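Local coordinates for protein malate dehydrogenase (Naegleria fowleri, PDB 6UM4) that probably catalyses the reversible NAD(P)-dependent oxidation of malate to oxaloacetate, at residues Y162-S166 / E167-F171; I201-A204 / Q205-L209; D239-P242 / E243-T246. All coordinates share one frame; numbering follows the deposited sequence.

Contact 1 of 3, residues Y162-S166 / E167-F171; sequences YLTDS and ENDAF
Ser166 caps the N terminus of the short helix 167-171: its OG takes the N-H of Asp169 at 2.9 Å, an almost perfectly straight bond (177°). This N-cap sits where strand 158-164, an outermost strand of the parallel Rossmann sheet, turns into the helix that runs back nearly antiparallel to it. The cap residue grips the first turn a second time, since its carbonyl O receives Ala170 N at 2.8 Å. Two residues before the cap, Thr164 OG1 accepts from Ser166 N at 2.9 Å. That is an ST turn, and OG1 can serve it because it stands anti to the backbone N of its own residue (chi1 178°), beside the carbonyl carbon.

Asp169 points back at the strand. Its carboxylate is turned 80° from the Tyr162 ring, and its OD1 is engaged in a salt bridge with Arg172. Tyr162 also has a charged neighbour, Arg132, which makes a cation-pi contact with the ring. Glu167 leans the other way, its OE2 bonded to Gln205 of the next long helix.

Packing closes the turn between these polar groups. Thr164 CG2 rests against Ala170, with CG2 and Ala170 CB 3.8 Å apart, while the CB of Asp169 meets the phenol at its edge, 3.6 Å from Tyr162 OH.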
ATOM      1  N   TYR A 162       1.181 -18.764   3.315  1.00 29.83           N
ATOM      2  CA  TYR A 162       0.550 -19.825   4.092  1.00 33.80           C
ATOM      3  C   TYR A 162      -0.571 -19.227   4.936  1.00 33.46           C
ATOM      4  O   TYR A 162      -0.381 -18.181   5.568  1.00 28.43           O
ATOM      5  CB  TYR A 162       1.580 -20.535   4.978  1.00 38.75           C
ATOM      6  CG  TYR A 162       0.993 -21.606   5.880  1.00 38.15           C
ATOM      7  CD1 TYR A 162       0.749 -22.892   5.405  1.00 37.69           C
ATOM      8  CD2 TYR A 162       0.697 -21.332   7.214  1.00 33.13           C
ATOM      9  CE1 TYR A 162       0.213 -23.883   6.245  1.00 37.23           C
ATOM     10  CE2 TYR A 162       0.161 -22.301   8.044  1.00 37.51           C
ATOM     11  CZ  TYR A 162      -0.077 -23.576   7.562  1.00 43.40           C
ATOM     12  OH  TYR A 162      -0.607 -24.530   8.411  1.00 52.12           O
ATOM     13  N   LEU A 163      -1.736 -19.876   4.924  1.00 27.07           N
ATOM     14  CA  LEU A 163      -2.935 -19.396   5.608  1.00 27.37           C
ATOM     15  C   LEU A 163      -3.322 -20.337   6.737  1.00 30.37           C
ATOM     16  O   LEU A 163      -3.295 -21.555   6.559  1.00 28.28           O
ATOM     17  CB  LEU A 163      -4.124 -19.308   4.649  1.00 27.15           C
ATOM     18  CG  LEU A 163      -3.974 -18.684   3.268  1.00 27.06           C
ATOM     19  CD1 LEU A 163      -5.331 -18.687   2.609  1.00 27.63           C
ATOM     20  CD2 LEU A 163      -3.418 -17.287   3.353  1.00 25.93           C
ATOM     21  N   THR A 164      -3.735 -19.781   7.880  1.00 26.74           N
ATOM     22  CA  THR A 164      -4.130 -20.646   8.987  1.00 27.36           C
ATOM     23  C   THR A 164      -4.960 -19.875  10.000  1.00 26.90           C
ATOM     24  O   THR A 164      -4.879 -18.649  10.099  1.00 27.94           O
ATOM     25  CB  THR A 164      -2.910 -21.287   9.671  1.00 27.54           C
ATOM     26  OG1 THR A 164      -3.347 -22.090  10.772  1.00 28.22           O
ATOM     27  CG2 THR A 164      -1.931 -20.252  10.164  1.00 26.52           C
ATOM     28  N   ASP A 165      -5.775 -20.614  10.751  1.00 27.68           N
ATOM     29  CA  ASP A 165      -6.420 -20.057  11.933  1.00 28.42           C
ATOM     30  C   ASP A 165      -5.820 -20.608  13.222  1.00 27.70           C
ATOM     31  O   ASP A 165      -6.458 -20.540  14.277  1.00 27.95           O
ATOM     32  CB  ASP A 165      -7.932 -20.296  11.900  1.00 33.40           C
ATOM     33  CG  ASP A 165      -8.304 -21.772  11.886  1.00 41.63           C
ATOM     34  OD1 ASP A 165      -7.409 -22.639  12.010  1.00 45.15           O
ATOM     35  OD2 ASP A 165      -9.514 -22.066  11.753  1.00 46.94           O
ATOM     36  N   SER A 166      -4.616 -21.168  13.155  1.00 29.03           N
ATOM     37  CA  SER A 166      -3.946 -21.765  14.305  1.00 28.16           C
ATOM     38  C   SER A 166      -2.689 -20.991  14.642  1.00 27.29           C
ATOM     39  O   SER A 166      -1.754 -20.944  13.832  1.00 27.03           O
ATOM     40  CB  SER A 166      -3.552 -23.211  14.042  1.00 36.65           C
ATOM     41  OG  SER A 166      -2.431 -23.512  14.865  1.00 34.80           O
ATOM     42  N   GLU A 167      -2.640 -20.452  15.861  1.00 28.00           N
ATOM     43  CA  GLU A 167      -1.470 -19.696  16.280  1.00 26.86           C
ATOM     44  C   GLU A 167      -0.241 -20.586  16.298  1.00 28.07           C
ATOM     45  O   GLU A 167       0.853 -20.153  15.919  1.00 28.10           O
ATOM     46  CB  GLU A 167      -1.722 -19.059  17.645  1.00 27.84           C
ATOM     47  CG  GLU A 167      -2.789 -17.969  17.567  1.00 39.51           C
ATOM     48  CD  GLU A 167      -3.278 -17.499  18.920  1.00 45.28           C
ATOM     49  OE1 GLU A 167      -2.926 -18.145  19.935  1.00 48.71           O
ATOM     50  OE2 GLU A 167      -4.014 -16.478  18.962  1.00 39.82           O
ATOM     51  N   ASN A 168      -0.407 -21.849  16.693  1.00 28.27           N
ATOM     52  CA  ASN A 168       0.725 -22.767  16.638  1.00 28.68           C
ATOM     53  C   ASN A 168       1.267 -22.895  15.212  1.00 28.60           C
ATOM     54  O   ASN A 168       2.471 -22.737  14.984  1.00 28.48           O
ATOM     55  CB  ASN A 168       0.327 -24.136  17.190  1.00 30.01           C
ATOM     56  CG  ASN A 168       1.519 -25.065  17.338  1.00 30.91           C
ATOM     57  OD1 ASN A 168       2.281 -24.983  18.305  1.00 31.20           O
ATOM     58  ND2 ASN A 168       1.684 -25.959  16.380  1.00 32.41           N
ATOM     59  N   ASP A 169       0.391 -23.126  14.228  1.00 28.72           N
ATOM     60  CA  ASP A 169       0.885 -23.228  12.850  1.00 35.37           C
ATOM     61  C   ASP A 169       1.455 -21.899  12.359  1.00 28.27           C
ATOM     62  O   ASP A 169       2.492 -21.876  11.679  1.00 27.62           O
ATOM     63  CB  ASP A 169      -0.206 -23.726  11.881  1.00 37.69           C
ATOM     64  CG  ASP A 169      -0.581 -25.215  12.082  1.00 50.65           C
ATOM     65  OD1 ASP A 169       0.247 -26.008  12.589  1.00 55.39           O
ATOM     66  OD2 ASP A 169      -1.703 -25.612  11.682  1.00 52.46           O
ATOM     67  N   ALA A 170       0.804 -20.785  12.712  1.00 26.66           N
ATOM     68  CA  ALA A 170       1.174 -19.480  12.164  1.00 25.62           C
ATOM     69  C   ALA A 170       2.628 -19.121  12.461  1.00 27.04           C
ATOM     70  O   ALA A 170       3.363 -18.686  11.567  1.00 25.15           O
ATOM     71  CB  ALA A 170       0.229 -18.403  12.708  1.00 24.85           C
ATOM     72  N   PHE A 171       3.071 -19.319  13.703  1.00 25.62           N
ATOM     73  CA  PHE A 171       4.382 -18.835  14.122  1.00 25.43           C
ATOM     74  C   PHE A 171       5.521 -19.806  13.861  1.00 26.37           C
ATOM     75  O   PHE A 171       6.676 -19.436  14.102  1.00 29.39           O
ATOM     76  CB  PHE A 171       4.378 -18.501  15.611  1.00 25.31           C
ATOM     77  CG  PHE A 171       3.497 -17.350  15.964  1.00 24.42           C
ATOM     78  CD1 PHE A 171       3.804 -16.076  15.529  1.00 29.58           C
ATOM     79  CD2 PHE A 171       2.347 -17.544  16.711  1.00 24.58           C
ATOM     80  CE1 PHE A 171       2.992 -15.003  15.859  1.00 26.79           C
ATOM     81  CE2 PHE A 171       1.525 -16.481  17.044  1.00 28.09           C
ATOM     82  CZ  PHE A 171       1.847 -15.206  16.608  1.00 26.74           C
TER

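Contact 2 of 3, residues I201-A204 / Q205-L209; sequences IFKA and QGEAL
Four successive i to i+4 bonds join 201-204 to 205-208 within one alpha-helix, from Gln205 N to Ile201 O (3.0 Å) up to Ala208 N to Ala204 O; the straightest of them is Gly206 N to Phe202 O, at 165°.

Among the side chains, Gln205 reaches back along the turn. Its CG sits beside its own backbone N (chi1 -66°) and the chain then runs extended, which carries the amide back alongside Ile201, the two side chains pointing the same way. The nitrogen end, which Glu167 of the neighbouring short helix also holds, lies 3.9 Å from the methyl branch, NE2 to Ile201 CG2. The oxygen end looks to Phe202, with OE1 3.8 Å from CE1 of that ring and the amide plane inclined 62° to it.

Lys203 and Glu207 make up a looser, more polar pair. Glu207 OE2 lies 3.5 Å from Lys203 CE, yet the ammonium nitrogen NZ remains 4.5 Å from OE2, beyond a salt bridge; any attraction there is probably modest. The glutamate's aliphatic part leans on the backbone instead, its CG 3.3 Å from Lys203 O.

The Phe202 side chain packs on helix 226-235 and on Leu179. Helix 191-212 is the connecting helix of a beta-alpha-beta crossover between parallel strands 176-179 and 218-221, the repeating unit of the Rossmann fold.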
ATOM      1  N   ILE A 201      -5.319 -13.079  24.759  1.00 25.67           N
ATOM      2  CA  ILE A 201      -4.898 -13.340  23.382  1.00 32.57           C
ATOM      3  C   ILE A 201      -3.377 -13.317  23.274  1.00 29.03           C
ATOM      4  O   ILE A 201      -2.769 -14.174  22.619  1.00 24.57           O
ATOM      5  CB  ILE A 201      -5.539 -12.325  22.408  1.00 27.60           C
ATOM      6  CG1 ILE A 201      -7.045 -12.548  22.264  1.00 29.87           C
ATOM      7  CG2 ILE A 201      -4.859 -12.342  21.054  1.00 23.63           C
ATOM      8  CD1 ILE A 201      -7.727 -11.428  21.527  1.00 30.43           C
ATOM      9  N   PHE A 202      -2.737 -12.312  23.874  1.00 24.09           N
ATOM     10  CA  PHE A 202      -1.296 -12.178  23.705  1.00 23.64           C
ATOM     11  C   PHE A 202      -0.508 -13.075  24.651  1.00 24.41           C
ATOM     12  O   PHE A 202       0.656 -13.372  24.373  1.00 24.33           O
ATOM     13  CB  PHE A 202      -0.894 -10.702  23.824  1.00 22.92           C
ATOM     14  CG  PHE A 202      -1.273  -9.925  22.603  1.00 23.29           C
ATOM     15  CD1 PHE A 202      -0.428  -9.895  21.500  1.00 21.59           C
ATOM     16  CD2 PHE A 202      -2.510  -9.331  22.510  1.00 22.11           C
ATOM     17  CE1 PHE A 202      -0.781  -9.233  20.359  1.00 24.03           C
ATOM     18  CE2 PHE A 202      -2.881  -8.674  21.365  1.00 27.68           C
ATOM     19  CZ  PHE A 202      -2.017  -8.624  20.279  1.00 25.86           C
ATOM     20  N   LYS A 203      -1.116 -13.543  25.731  1.00 25.28           N
ATOM     21  CA  LYS A 203      -0.485 -14.616  26.489  1.00 29.01           C
ATOM     22  C   LYS A 203      -0.365 -15.857  25.621  1.00 30.08           C
ATOM     23  O   LYS A 203       0.703 -16.474  25.533  1.00 29.32           O
ATOM     24  CB  LYS A 203      -1.290 -14.911  27.750  1.00 31.66           C
ATOM     25  CG  LYS A 203      -0.921 -16.218  28.426  1.00 32.87           C
ATOM     26  CD  LYS A 203      -1.840 -16.508  29.595  1.00 37.60           C
ATOM     27  CE  LYS A 203      -1.334 -17.694  30.414  1.00 36.15           C
ATOM     28  NZ  LYS A 203      -2.450 -18.260  31.214  1.00 40.38           N
ATOM     29  N   ALA A 204      -1.452 -16.198  24.927  1.00 31.85           N
ATOM     30  CA  ALA A 204      -1.456 -17.363  24.051  1.00 34.95           C
ATOM     31  C   ALA A 204      -0.470 -17.197  22.905  1.00 29.81           C
ATOM     32  O   ALA A 204       0.188 -18.162  22.499  1.00 30.55           O
ATOM     33  CB  ALA A 204      -2.867 -17.599  23.516  1.00 33.31           C
ATOM     34  N   GLN A 205      -0.352 -15.985  22.364  1.00 25.15           N
ATOM     35  CA  GLN A 205       0.542 -15.810  21.222  1.00 24.56           C
ATOM     36  C   GLN A 205       2.001 -15.754  21.650  1.00 24.62           C
ATOM     37  O   GLN A 205       2.872 -16.278  20.951  1.00 24.75           O
ATOM     38  CB  GLN A 205       0.139 -14.569  20.415  1.00 23.57           C
ATOM     39  CG  GLN A 205      -1.225 -14.754  19.771  1.00 29.12           C
ATOM     40  CD  GLN A 205      -1.597 -13.649  18.803  1.00 33.16           C
ATOM     41  OE1 GLN A 205      -0.865 -12.671  18.646  1.00 31.99           O
ATOM     42  NE2 GLN A 205      -2.743 -13.803  18.149  1.00 25.65           N
ATOM     43  N   GLY A 206       2.298 -15.150  22.804  1.00 32.05           N
ATOM     44  CA  GLY A 206       3.648 -15.253  23.332  1.00 28.62           C
ATOM     45  C   GLY A 206       4.055 -16.698  23.572  1.00 26.08           C
ATOM     46  O   GLY A 206       5.200 -17.087  23.319  1.00 26.39           O
ATOM     47  N   GLU A 207       3.121 -17.509  24.075  1.00 26.77           N
ATOM     48  CA  GLU A 207       3.391 -18.927  24.285  1.00 29.08           C
ATOM     49  C   GLU A 207       3.697 -19.615  22.963  1.00 27.92           C
ATOM     50  O   GLU A 207       4.647 -20.402  22.860  1.00 29.37           O
ATOM     51  CB  GLU A 207       2.194 -19.583  24.984  1.00 30.14           C
ATOM     52  CG  GLU A 207       2.108 -19.293  26.482  1.00 33.46           C
ATOM     53  CD  GLU A 207       0.784 -19.713  27.105  1.00 37.23           C
ATOM     54  OE1 GLU A 207      -0.174 -20.010  26.359  1.00 39.15           O
ATOM     55  OE2 GLU A 207       0.694 -19.716  28.351  1.00 40.12           O
ATOM     56  N   ALA A 208       2.900 -19.327  21.934  1.00 27.26           N
ATOM     57  CA  ALA A 208       3.131 -19.939  20.625  1.00 28.90           C
ATOM     58  C   ALA A 208       4.430 -19.431  20.013  1.00 29.63           C
ATOM     59  O   ALA A 208       5.196 -20.213  19.435  1.00 27.47           O
ATOM     60  CB  ALA A 208       1.950 -19.651  19.692  1.00 29.33           C
ATOM     61  N   LEU A 209       4.685 -18.121  20.133  1.00 25.97           N
ATOM     62  CA  LEU A 209       5.924 -17.536  19.628  1.00 25.63           C
ATOM     63  C   LEU A 209       7.127 -18.199  20.273  1.00 28.13           C
ATOM     64  O   LEU A 209       8.076 -18.599  19.587  1.00 26.96           O
ATOM     65  CB  LEU A 209       5.945 -16.019  19.886  1.00 24.66           C
ATOM     66  CG  LEU A 209       5.344 -15.031  18.869  1.00 27.73           C
ATOM     67  CD1 LEU A 209       5.052 -13.655  19.504  1.00 23.72           C
ATOM     68  CD2 LEU A 209       6.239 -14.850  17.643  1.00 23.45           C
TER

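Contact 3 of 3, residues D239-P242 / E243-T246; sequences DIPP and ENIT
Asn244 folds back over the turn that Pro241 and Pro242 begin, and its side chain can be followed outward atom by atom. CB lies 3.4 Å from Pro241 O and, more loosely, 4.1 Å from the Ile240 methyl CG2. The next atom, CG, is held beside the residue's own backbone N by chi1 of -72°, which swings the amide toward the first proline ring; CG lies 4.0 Å from Pro241 O and only slightly farther from Pro241 CB. At the tip, ND2 rests against that ring, 3.7 Å from Pro241 CG and about as far from its CD. This is van der Waals contact between an amide nitrogen and ring carbons, and the two side chains meet at a slant.

The backbone here forms a short 3-10 turn. Asn244 N is bonded to Pro241 O at 2.8 Å, and Ile245 N to Pro242 O at 3.2 Å. The prolines have no N-H to give, so they enter the turn as acceptors alone.

On the buried side, Ile240 CG2 meets Ile245 CG1 at 3.7 Å and touches its CD1 too, the two isoleucines crossing at about a right angle. Ile245 opens strand 245-247, an outermost strand of the parallel sheet, and packs on Val219 and Ile221 of strand 218-221. Glu243 bends at chi2 to bring OE1 near the Pro242 backbone, while its OE2 is salt-bridged to Arg361.

Chemically, then, the turn rests on two backbone bonds and on the packing of the isoleucine pair and of Asn244 against Pro241, while the salt bridge to Arg361 probably balances the Glu243 charge and ties the turn to the loop after strand 353-359.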
ATOM      1  N   ASP A 239      12.002 -17.322  26.605  1.00 32.38           N
ATOM      2  CA  ASP A 239      13.219 -17.518  25.829  1.00 32.20           C
ATOM      3  C   ASP A 239      13.404 -16.466  24.738  1.00 31.07           C
ATOM      4  O   ASP A 239      14.397 -16.509  24.001  1.00 34.60           O
ATOM      5  CB  ASP A 239      13.237 -18.922  25.232  1.00 31.41           C
ATOM      6  CG  ASP A 239      13.239 -19.983  26.300  1.00 32.77           C
ATOM      7  OD1 ASP A 239      14.232 -20.060  27.060  1.00 34.04           O
ATOM      8  OD2 ASP A 239      12.231 -20.706  26.418  1.00 32.90           O
ATOM      9  N   ILE A 240      12.491 -15.516  24.616  1.00 28.27           N
ATOM     10  CA  ILE A 240      12.656 -14.399  23.695  1.00 27.25           C
ATOM     11  C   ILE A 240      13.206 -13.209  24.477  1.00 34.73           C
ATOM     12  O   ILE A 240      12.577 -12.785  25.462  1.00 26.99           O
ATOM     13  CB  ILE A 240      11.341 -14.051  22.998  1.00 26.14           C
ATOM     14  CG1 ILE A 240      10.936 -15.198  22.048  1.00 26.35           C
ATOM     15  CG2 ILE A 240      11.478 -12.697  22.306  1.00 25.15           C
ATOM     16  CD1 ILE A 240       9.652 -14.942  21.250  1.00 25.41           C
ATOM     17  N   PRO A 241      14.355 -12.658  24.092  1.00 27.28           N
ATOM     18  CA  PRO A 241      14.850 -11.439  24.711  1.00 27.15           C
ATOM     19  C   PRO A 241      13.796 -10.351  24.676  1.00 27.54           C
ATOM     20  O   PRO A 241      13.193 -10.086  23.621  1.00 26.18           O
ATOM     21  CB  PRO A 241      16.066 -11.071  23.851  1.00 30.88           C
ATOM     22  CG  PRO A 241      16.489 -12.372  23.238  1.00 28.15           C
ATOM     23  CD  PRO A 241      15.231 -13.128  23.010  1.00 27.68           C
ATOM     24  N   PRO A 242      13.504  -9.739  25.826  1.00 26.03           N
ATOM     25  CA  PRO A 242      12.413  -8.756  25.874  1.00 25.06           C
ATOM     26  C   PRO A 242      12.561  -7.642  24.861  1.00 24.20           C
ATOM     27  O   PRO A 242      11.546  -7.140  24.372  1.00 23.33           O
ATOM     28  CB  PRO A 242      12.474  -8.254  27.319  1.00 25.59           C
ATOM     29  CG  PRO A 242      13.003  -9.513  28.097  1.00 26.83           C
ATOM     30  CD  PRO A 242      14.038 -10.070  27.164  1.00 27.14           C
ATOM     31  N   GLU A 243      13.791  -7.255  24.513  1.00 24.52           N
ATOM     32  CA  GLU A 243      14.006  -6.191  23.538  1.00 23.84           C
ATOM     33  C   GLU A 243      13.579  -6.582  22.125  1.00 23.24           C
ATOM     34  O   GLU A 243      13.468  -5.706  21.259  1.00 22.60           O
ATOM     35  CB  GLU A 243      15.476  -5.773  23.534  1.00 24.55           C
ATOM     36  CG  GLU A 243      15.814  -4.747  24.596  1.00 39.35           C
ATOM     37  CD  GLU A 243      15.853  -5.333  25.990  1.00 45.38           C
ATOM     38  OE1 GLU A 243      15.866  -6.583  26.111  1.00 47.85           O
ATOM     39  OE2 GLU A 243      15.863  -4.534  26.961  1.00 44.07           O
ATOM     40  N   ASN A 244      13.406  -7.874  21.853  1.00 23.57           N
ATOM     41  CA  ASN A 244      12.949  -8.314  20.539  1.00 23.12           C
ATOM     42  C   ASN A 244      11.432  -8.244  20.370  1.00 28.30           C
ATOM     43  O   ASN A 244      10.927  -8.629  19.312  1.00 22.00           O
ATOM     44  CB  ASN A 244      13.442  -9.751  20.266  1.00 23.95           C
ATOM     45  CG  ASN A 244      14.934  -9.808  20.012  1.00 24.77           C
ATOM     46  OD1 ASN A 244      15.575  -8.777  19.842  1.00 29.21           O
ATOM     47  ND2 ASN A 244      15.494 -10.994  20.006  1.00 25.72           N
ATOM     48  N   ILE A 245      10.695  -7.795  21.385  1.00 31.46           N
ATOM     49  CA  ILE A 245       9.250  -7.607  21.308  1.00 21.51           C
ATOM     50  C   ILE A 245       8.952  -6.152  21.630  1.00 23.67           C
ATOM     51  O   ILE A 245       9.182  -5.714  22.763  1.00 21.31           O
ATOM     52  CB  ILE A 245       8.506  -8.530  22.287  1.00 26.90           C
ATOM     53  CG1 ILE A 245       8.892  -9.993  22.056  1.00 28.06           C
ATOM     54  CG2 ILE A 245       7.003  -8.310  22.200  1.00 26.85           C
ATOM     55  CD1 ILE A 245       8.189 -10.951  23.006  1.00 23.26           C
ATOM     56  N   THR A 246       8.424  -5.404  20.654  1.00 21.88           N
ATOM     57  CA  THR A 246       8.096  -4.006  20.894  1.00 19.88           C
ATOM     58  C   THR A 246       6.646  -3.727  20.521  1.00 22.88           C
ATOM     59  O   THR A 246       5.988  -4.506  19.831  1.00 27.03           O
ATOM     60  CB  THR A 246       9.021  -3.073  20.111  1.00 20.45           C
ATOM     61  OG1 THR A 246       8.897  -3.343  18.713  1.00 21.53           O
ATOM     62  CG2 THR A 246      10.465  -3.294  20.526  1.00 21.25           C
TER

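From the N terminus, contact 1 turns the chain from strand 158-164 into helix 167-171. Contact 2 then forms within helix 191-212, and contact 3 closes the turn that leads into strand 245-247. The three follow in series, none enclosing or crossing another. Contacts 1 and 2 meet directly: Phe171 packs on Ala208 and Leu209, and Glu167 lies against Ala204. Contact 2 touches contact 3 more lightly, through Leu209 CB and Ile240 CD1. Contacts 1 and 3 do not touch, their nearest atoms about 8 Å apart, but they sit at the two outermost strands of the same parallel sheet, with helix 191-212 bridging them.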